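Local coordinates for protein lombricine kinase (Urechis caupo, PDB 3JPZ) that catalyses the reversible transfer of a phosphoryl group between ATP and lombricine, as a phosphagen kinase of the ATP:guanido phosphotransferase family, at residues A[40-45]-A[63-68]; A[129-134]-A[192-197]. One frame throughout, in Å; residues are numbered along the deposited sequence.

Interaction 1: residues A[40-45]-A[63-68]; sequences HGVTVD and AGDEES
V42 lays its two methyls over G64 and the turn D65–S68 that follows it. CG2 rests on the backbone of G64, 3.5 Å from G64 CA, and also meets the carboxylate carbon of D65. CG1, anti to the backbone N (chi1 175°), reaches S68 OG at 3.3 Å. G64, with no side chain, leaves its CA open to the close approach of CG2. Beside V42, H40 donates from ND1 to D65 OD2 at 2.7 Å. The acceptor lies in the ring plane, while the ring meets the carboxylate on its anti side, with the two planes 74° apart. E67 OE1 comes up to the same ring edge, 3.5 Å from H40 CE1. The two carboxylates would tend to favour a protonated imidazole. D65 divides its work. OD2 takes the histidine and also T38 OG1. OD1 accepts from S68 OG at 2.9 Å and, weakly, from S68 N. The latter is a capping bond at the type I turn D65–S68. S68 OG in turn takes a weak bond from G64 N. The contact lies in the N-terminal domain, away from the nucleotide-binding residues. Segment 40-45 leads into helix 44-53, where T43 is the N-cap, and segment 63-68 leads into helix 68-71. V42 and S68 both touch V47 of helix 44-53, and F76 of helix 73-83 packs on S68.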
ATOM      1  N   HIS A  40      16.811   8.909 -11.592  1.00 22.69           N
ATOM      2  CA  HIS A  40      15.887   9.263 -10.522  1.00 24.94           C
ATOM      3  C   HIS A  40      15.879   8.200  -9.419  1.00 30.36           C
ATOM      4  O   HIS A  40      15.081   8.270  -8.481  1.00 17.80           O
ATOM      5  CB  HIS A  40      14.480   9.494 -11.069  1.00 17.99           C
ATOM      6  CG  HIS A  40      14.408  10.550 -12.128  1.00 30.95           C
ATOM      7  ND1 HIS A  40      14.106  10.267 -13.442  1.00 34.50           N
ATOM      8  CD2 HIS A  40      14.600  11.890 -12.066  1.00 33.99           C
ATOM      9  CE1 HIS A  40      14.109  11.388 -14.143  1.00 44.91           C
ATOM     10  NE2 HIS A  40      14.408  12.386 -13.333  1.00 32.54           N
ATOM     11  N   GLY A  41      16.769   7.221  -9.538  1.00 17.67           N
ATOM     12  CA  GLY A  41      16.990   6.257  -8.477  1.00 20.54           C
ATOM     13  C   GLY A  41      16.042   5.076  -8.526  1.00 25.78           C
ATOM     14  O   GLY A  41      15.993   4.266  -7.604  1.00 21.83           O
ATOM     15  N   VAL A  42      15.268   4.983  -9.596  1.00 16.27           N
ATOM     16  CA  VAL A  42      14.437   3.807  -9.807  1.00 21.53           C
ATOM     17  C   VAL A  42      15.334   2.584  -9.934  1.00 14.65           C
ATOM     18  O   VAL A  42      16.341   2.610 -10.634  1.00 29.97           O
ATOM     19  CB  VAL A  42      13.576   3.934 -11.069  1.00 17.93           C
ATOM     20  CG1 VAL A  42      12.809   2.636 -11.316  1.00 26.00           C
ATOM     21  CG2 VAL A  42      12.625   5.103 -10.936  1.00 15.34           C
ATOM     22  N   THR A  43      14.949   1.507  -9.261  1.00 21.84           N
ATOM     23  CA  THR A  43      15.718   0.274  -9.269  1.00 18.45           C
ATOM     24  C   THR A  43      14.877  -0.872  -9.808  1.00 19.34           C
ATOM     25  O   THR A  43      13.658  -0.767  -9.883  1.00 12.87           O
ATOM     26  CB  THR A  43      16.103  -0.126  -7.846  1.00 26.84           C
ATOM     27  OG1 THR A  43      14.914  -0.484  -7.135  1.00 13.69           O
ATOM     28  CG2 THR A  43      16.791   1.022  -7.128  1.00 16.28           C
ATOM     29  N   VAL A  44      15.527  -1.977 -10.159  1.00 15.34           N
ATOM     30  CA  VAL A  44      14.808  -3.144 -10.649  1.00 28.58           C
ATOM     31  C   VAL A  44      13.751  -3.554  -9.631  1.00 15.34           C
ATOM     32  O   VAL A  44      12.621  -3.864  -9.992  1.00 15.37           O
ATOM     33  CB  VAL A  44      15.753  -4.334 -10.946  1.00 30.13           C
ATOM     34  CG1 VAL A  44      16.301  -4.943  -9.655  1.00 12.66           C
ATOM     35  CG2 VAL A  44      15.029  -5.390 -11.770  1.00 34.36           C
ATOM     36  N   ASP A  45      14.118  -3.521  -8.354  1.00 18.82           N
ATOM     37  CA  ASP A  45      13.206  -3.909  -7.295  1.00 18.90           C
ATOM     38  C   ASP A  45      11.942  -3.079  -7.322  1.00 20.70           C
ATOM     39  O   ASP A  45      10.857  -3.616  -7.168  1.00 13.91           O
ATOM     40  CB  ASP A  45      13.878  -3.803  -5.930  1.00 40.54           C
ATOM     41  CG  ASP A  45      14.527  -5.095  -5.516  1.00 41.21           C
ATOM     42  OD1 ASP A  45      14.521  -6.035  -6.341  1.00 19.70           O
ATOM     43  OD2 ASP A  45      15.028  -5.174  -4.376  1.00 34.84           O
ATOM     44  N   ALA A  63       7.080   1.242 -14.536  1.00 14.32           N
ATOM     45  CA  ALA A  63       8.190   2.177 -14.599  1.00 15.60           C
ATOM     46  C   ALA A  63       8.082   3.169 -13.468  1.00 13.66           C
ATOM     47  O   ALA A  63       7.013   3.722 -13.209  1.00 18.94           O
ATOM     48  CB  ALA A  63       8.200   2.900 -15.948  1.00 13.41           C
ATOM     49  N   GLY A  64       9.190   3.381 -12.774  1.00 13.00           N
ATOM     50  CA  GLY A  64       9.265   4.467 -11.823  1.00 19.53           C
ATOM     51  C   GLY A  64       9.460   5.780 -12.557  1.00 14.05           C
ATOM     52  O   GLY A  64       9.123   6.851 -12.051  1.00 27.81           O
ATOM     53  N   ASP A  65      10.015   5.696 -13.758  1.00 15.83           N
ATOM     54  CA  ASP A  65      10.297   6.880 -14.557  1.00 32.02           C
ATOM     55  C   ASP A  65      10.573   6.509 -16.012  1.00 33.27           C
ATOM     56  O   ASP A  65      10.621   5.333 -16.366  1.00 20.93           O
ATOM     57  CB  ASP A  65      11.465   7.675 -13.958  1.00 23.45           C
ATOM     58  CG  ASP A  65      12.811   6.945 -14.048  1.00 32.04           C
ATOM     59  OD1 ASP A  65      12.869   5.794 -14.528  1.00 13.90           O
ATOM     60  OD2 ASP A  65      13.831   7.541 -13.631  1.00 23.87           O
ATOM     61  N   GLU A  66      10.743   7.519 -16.856  1.00 18.79           N
ATOM     62  CA  GLU A  66      10.876   7.293 -18.287  1.00 36.39           C
ATOM     63  C   GLU A  66      12.105   6.441 -18.537  1.00 29.51           C
ATOM     64  O   GLU A  66      12.111   5.559 -19.401  1.00 15.01           O
ATOM     65  CB  GLU A  66      10.993   8.628 -19.027  1.00 29.81           C
ATOM     66  CG  GLU A  66      11.418   8.494 -20.467  1.00 33.62           C
ATOM     67  CD  GLU A  66      11.189   9.761 -21.268  1.00 28.80           C
ATOM     68  OE1 GLU A  66      10.988  10.835 -20.665  1.00 26.05           O
ATOM     69  OE2 GLU A  66      11.212   9.676 -22.507  1.00 22.92           O
ATOM     70  N   GLU A  67      13.133   6.700 -17.739  1.00 21.53           N
ATOM     71  CA  GLU A  67      14.423   6.058 -17.889  1.00 32.34           C
ATOM     72  C   GLU A  67      14.325   4.569 -17.567  1.00 12.53           C
ATOM     73  O   GLU A  67      15.163   3.775 -17.978  1.00 18.18           O
ATOM     74  CB  GLU A  67      15.446   6.746 -16.981  1.00 30.84           C
ATOM     75  CG  GLU A  67      15.939   8.110 -17.491  1.00 35.19           C
ATOM     76  CD  GLU A  67      14.969   9.262 -17.224  1.00 40.53           C
ATOM     77  OE1 GLU A  67      13.869   9.034 -16.679  1.00 22.24           O
ATOM     78  OE2 GLU A  67      15.309  10.416 -17.564  1.00 51.17           O
ATOM     79  N   SER A  68      13.286   4.194 -16.836  1.00 12.42           N
ATOM     80  CA  SER A  68      13.067   2.798 -16.487  1.00 26.14           C
ATOM     81  C   SER A  68      13.089   1.889 -17.705  1.00 11.82           C
ATOM     82  O   SER A  68      13.615   0.785 -17.650  1.00 19.51           O
ATOM     83  CB  SER A  68      11.735   2.637 -15.764  1.00 17.55           C
ATOM     84  OG  SER A  68      11.819   3.126 -14.443  1.00 12.72           O
TER

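Interaction 2: residues A[129-134]-A[192-197]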
ATOM      1  N   TYR A 129       7.079   9.039 -12.829  1.00 13.42           N
ATOM      2  CA  TYR A 129       5.733   8.514 -12.705  1.00 21.65           C
ATOM      3  C   TYR A 129       5.309   8.374 -11.242  1.00 28.22           C
ATOM      4  O   TYR A 129       6.142   8.365 -10.341  1.00 24.58           O
ATOM      5  CB  TYR A 129       5.671   7.144 -13.366  1.00 16.43           C
ATOM      6  CG  TYR A 129       5.931   7.157 -14.850  1.00 15.50           C
ATOM      7  CD1 TYR A 129       5.189   7.968 -15.705  1.00 21.01           C
ATOM      8  CD2 TYR A 129       6.889   6.327 -15.407  1.00 23.02           C
ATOM      9  CE1 TYR A 129       5.417   7.963 -17.067  1.00 18.68           C
ATOM     10  CE2 TYR A 129       7.125   6.320 -16.760  1.00 20.78           C
ATOM     11  CZ  TYR A 129       6.384   7.140 -17.586  1.00 17.80           C
ATOM     12  OH  TYR A 129       6.621   7.116 -18.938  1.00 23.26           O
ATOM     13  N   PRO A 130       3.999   8.233 -11.008  1.00 25.69           N
ATOM     14  CA  PRO A 130       3.394   8.058  -9.681  1.00 20.05           C
ATOM     15  C   PRO A 130       4.077   7.033  -8.768  1.00 21.76           C
ATOM     16  O   PRO A 130       4.092   7.236  -7.563  1.00 32.20           O
ATOM     17  CB  PRO A 130       1.977   7.602 -10.016  1.00 13.63           C
ATOM     18  CG  PRO A 130       1.680   8.299 -11.299  1.00 13.05           C
ATOM     19  CD  PRO A 130       2.977   8.309 -12.064  1.00 21.46           C
ATOM     20  N   PRO A 131       4.621   5.939  -9.321  1.00 13.28           N
ATOM     21  CA  PRO A 131       5.238   4.987  -8.393  1.00 22.89           C
ATOM     22  C   PRO A 131       6.447   5.562  -7.654  1.00 24.23           C
ATOM     23  O   PRO A 131       6.677   5.167  -6.509  1.00 14.91           O
ATOM     24  CB  PRO A 131       5.661   3.822  -9.307  1.00 11.33           C
ATOM     25  CG  PRO A 131       4.779   3.949 -10.516  1.00 11.19           C
ATOM     26  CD  PRO A 131       4.618   5.439 -10.702  1.00 11.79           C
ATOM     27  N   SER A 132       7.181   6.480  -8.283  1.00 19.82           N
ATOM     28  CA  SER A 132       8.470   6.929  -7.761  1.00 14.01           C
ATOM     29  C   SER A 132       8.590   8.442  -7.571  1.00 22.51           C
ATOM     30  O   SER A 132       9.614   8.920  -7.102  1.00 18.71           O
ATOM     31  CB  SER A 132       9.588   6.474  -8.695  1.00 17.90           C
ATOM     32  OG  SER A 132       9.620   5.064  -8.798  1.00 34.48           O
ATOM     33  N   CYS A 133       7.557   9.191  -7.932  1.00 26.44           N
ATOM     34  CA  CYS A 133       7.628  10.644  -7.868  1.00 23.08           C
ATOM     35  C   CYS A 133       7.515  11.149  -6.437  1.00 30.73           C
ATOM     36  O   CYS A 133       6.749  10.622  -5.634  1.00 13.65           O
ATOM     37  CB  CYS A 133       6.512  11.269  -8.702  1.00 23.23           C
ATOM     38  SG  CYS A 133       4.856  10.933  -8.042  1.00 22.57           S
ATOM     39  N   THR A 134       8.275  12.191  -6.124  1.00 14.54           N
ATOM     40  CA  THR A 134       8.175  12.819  -4.827  1.00 20.99           C
ATOM     41  C   THR A 134       6.921  13.678  -4.827  1.00 18.23           C
ATOM     42  O   THR A 134       6.343  13.919  -5.884  1.00 16.28           O
ATOM     43  CB  THR A 134       9.387  13.729  -4.565  1.00 17.66           C
ATOM     44  OG1 THR A 134       9.527  14.647  -5.656  1.00 16.70           O
ATOM     45  CG2 THR A 134      10.656  12.912  -4.430  1.00 15.24           C
ATOM     46  N   SER A 192       2.593  -0.425  -6.076  1.00  9.21           N
ATOM     47  CA  SER A 192       3.646   0.373  -6.715  1.00 15.26           C
ATOM     48  C   SER A 192       3.884   1.698  -5.985  1.00  9.66           C
ATOM     49  O   SER A 192       4.639   2.552  -6.455  1.00 10.53           O
ATOM     50  CB  SER A 192       3.306   0.649  -8.186  1.00 15.52           C
ATOM     51  OG  SER A 192       2.135   1.434  -8.309  1.00 10.52           O
ATOM     52  N   ALA A 193       3.246   1.849  -4.834  1.00 19.78           N
ATOM     53  CA  ALA A 193       3.262   3.101  -4.092  1.00 27.79           C
ATOM     54  C   ALA A 193       2.850   4.251  -4.993  1.00 24.54           C
ATOM     55  O   ALA A 193       3.355   5.357  -4.858  1.00 14.21           O
ATOM     56  CB  ALA A 193       4.644   3.356  -3.506  1.00 22.92           C
ATOM     57  N   SER A 194       1.927   3.992  -5.913  1.00 19.55           N
ATOM     58  CA  SER A 194       1.471   5.032  -6.818  1.00 20.42           C
ATOM     59  C   SER A 194       0.339   5.859  -6.225  1.00 17.76           C
ATOM     60  O   SER A 194      -0.124   6.807  -6.847  1.00 35.62           O
ATOM     61  CB  SER A 194       1.050   4.431  -8.154  1.00 11.67           C
ATOM     62  OG  SER A 194       2.185   4.057  -8.912  1.00 14.73           O
ATOM     63  N   VAL A 195      -0.092   5.518  -5.014  1.00 16.77           N
ATOM     64  CA  VAL A 195      -1.154   6.276  -4.339  1.00 16.27           C
ATOM     65  C   VAL A 195      -0.654   7.073  -3.112  1.00 10.83           C
ATOM     66  O   VAL A 195      -1.428   7.435  -2.235  1.00 11.22           O
ATOM     67  CB  VAL A 195      -2.348   5.361  -3.938  1.00 18.49           C
ATOM     68  CG1 VAL A 195      -2.979   4.733  -5.173  1.00 11.11           C
ATOM     69  CG2 VAL A 195      -1.922   4.274  -2.975  1.00 18.96           C
ATOM     70  N   ARG A 196       0.638   7.375  -3.076  1.00 20.29           N
ATOM     71  CA  ARG A 196       1.216   8.124  -1.960  1.00 11.64           C
ATOM     72  C   ARG A 196       0.718   9.561  -1.870  1.00 12.22           C
ATOM     73  O   ARG A 196       0.503  10.218  -2.878  1.00 15.60           O
ATOM     74  CB  ARG A 196       2.738   8.144  -2.073  1.00 11.41           C
ATOM     75  CG  ARG A 196       3.425   6.942  -1.467  1.00 11.64           C
ATOM     76  CD  ARG A 196       4.886   6.858  -1.904  1.00 29.71           C
ATOM     77  NE  ARG A 196       4.993   6.986  -3.355  1.00 19.18           N
ATOM     78  CZ  ARG A 196       5.543   8.019  -3.985  1.00 12.39           C
ATOM     79  NH1 ARG A 196       6.082   9.034  -3.307  1.00 15.24           N
ATOM     80  NH2 ARG A 196       5.560   8.024  -5.301  1.00 12.24           N
ATOM     81  N   ASP A 197       0.570  10.042  -0.641  1.00 24.85           N
ATOM     82  CA  ASP A 197       0.182  11.420  -0.368  1.00 25.93           C
ATOM     83  C   ASP A 197      -1.157  11.796  -0.979  1.00 20.06           C
ATOM     84  O   ASP A 197      -1.380  12.956  -1.310  1.00 18.66           O
ATOM     85  CB  ASP A 197       1.250  12.373  -0.892  1.00 19.29           C
ATOM     86  CG  ASP A 197       2.642  11.887  -0.611  1.00 13.35           C
ATOM     87  OD1 ASP A 197       3.014  11.824   0.572  1.00 15.50           O
ATOM     88  OD2 ASP A 197       3.360  11.556  -1.576  1.00 18.75           O
TER
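R196 points its guanidinium at the backbone carbonyls of the loop 129-134. The group is end-on to C133: NH1 and NH2 both donate to C133 O, each at 2.9 Å, and this oxygen lies in the guanidinium plane. NH2 also donates to P130 O at 2.8 Å, from 31° off that carbonyl's plane, and makes a weak, longer bond to P131 O. The chain is extended to CD (chi2 166°) and bends at chi3 (-50°), which turns NE toward A193 O. NE donates to A193 O at 2.8 Å within its own segment, and this bond helps fix the rotation of the group. Segment 192-197 follows helix 187-191, which ends in a Schellman motif with A193, at positive phi, as its C-prime residue. The turn presents A193 O to the arginine and sets S194 against the two prolines. S194 CA points its hydrogen almost straight at P130 O, a CA-H...O contact. S194 OG sits over the face of the P131 ring, 3.1 Å from P131 CG, while S194 CB packs on P130 CB at 3.8 Å. The hydroxyl donates to S192 OG at 2.7 Å, and S192 OG bonds in turn to L188 O of the helix. P131 CA faces S192 O at 3.2 Å. K46 NZ of helix 44-53 donates to both P131 O and S192 O, which lie close together as two acceptors. Q49 of the second subunit also packs against R196.

How the interactions relate
From the N terminus, interaction 1 comes first. It closes a short loop that holds most of helix 44-53, all within the N-terminal domain. The chain then passes through helices 68-71 and 73-83 and strand 113-122 before interaction 2 opens. That contact closes a longer excursion through helix 135-149, strand 158-162 and helices 168-176 and 187-191. The two loops run in series, neither nested nor crossed. Their centres are 12 Å apart and they touch: G64 CA lies 3.1 Å from S132 OG, and Y129 packs on A63 and D65. Segment 129-134 thus joins the N-terminal domain to the loop after helix 187-191.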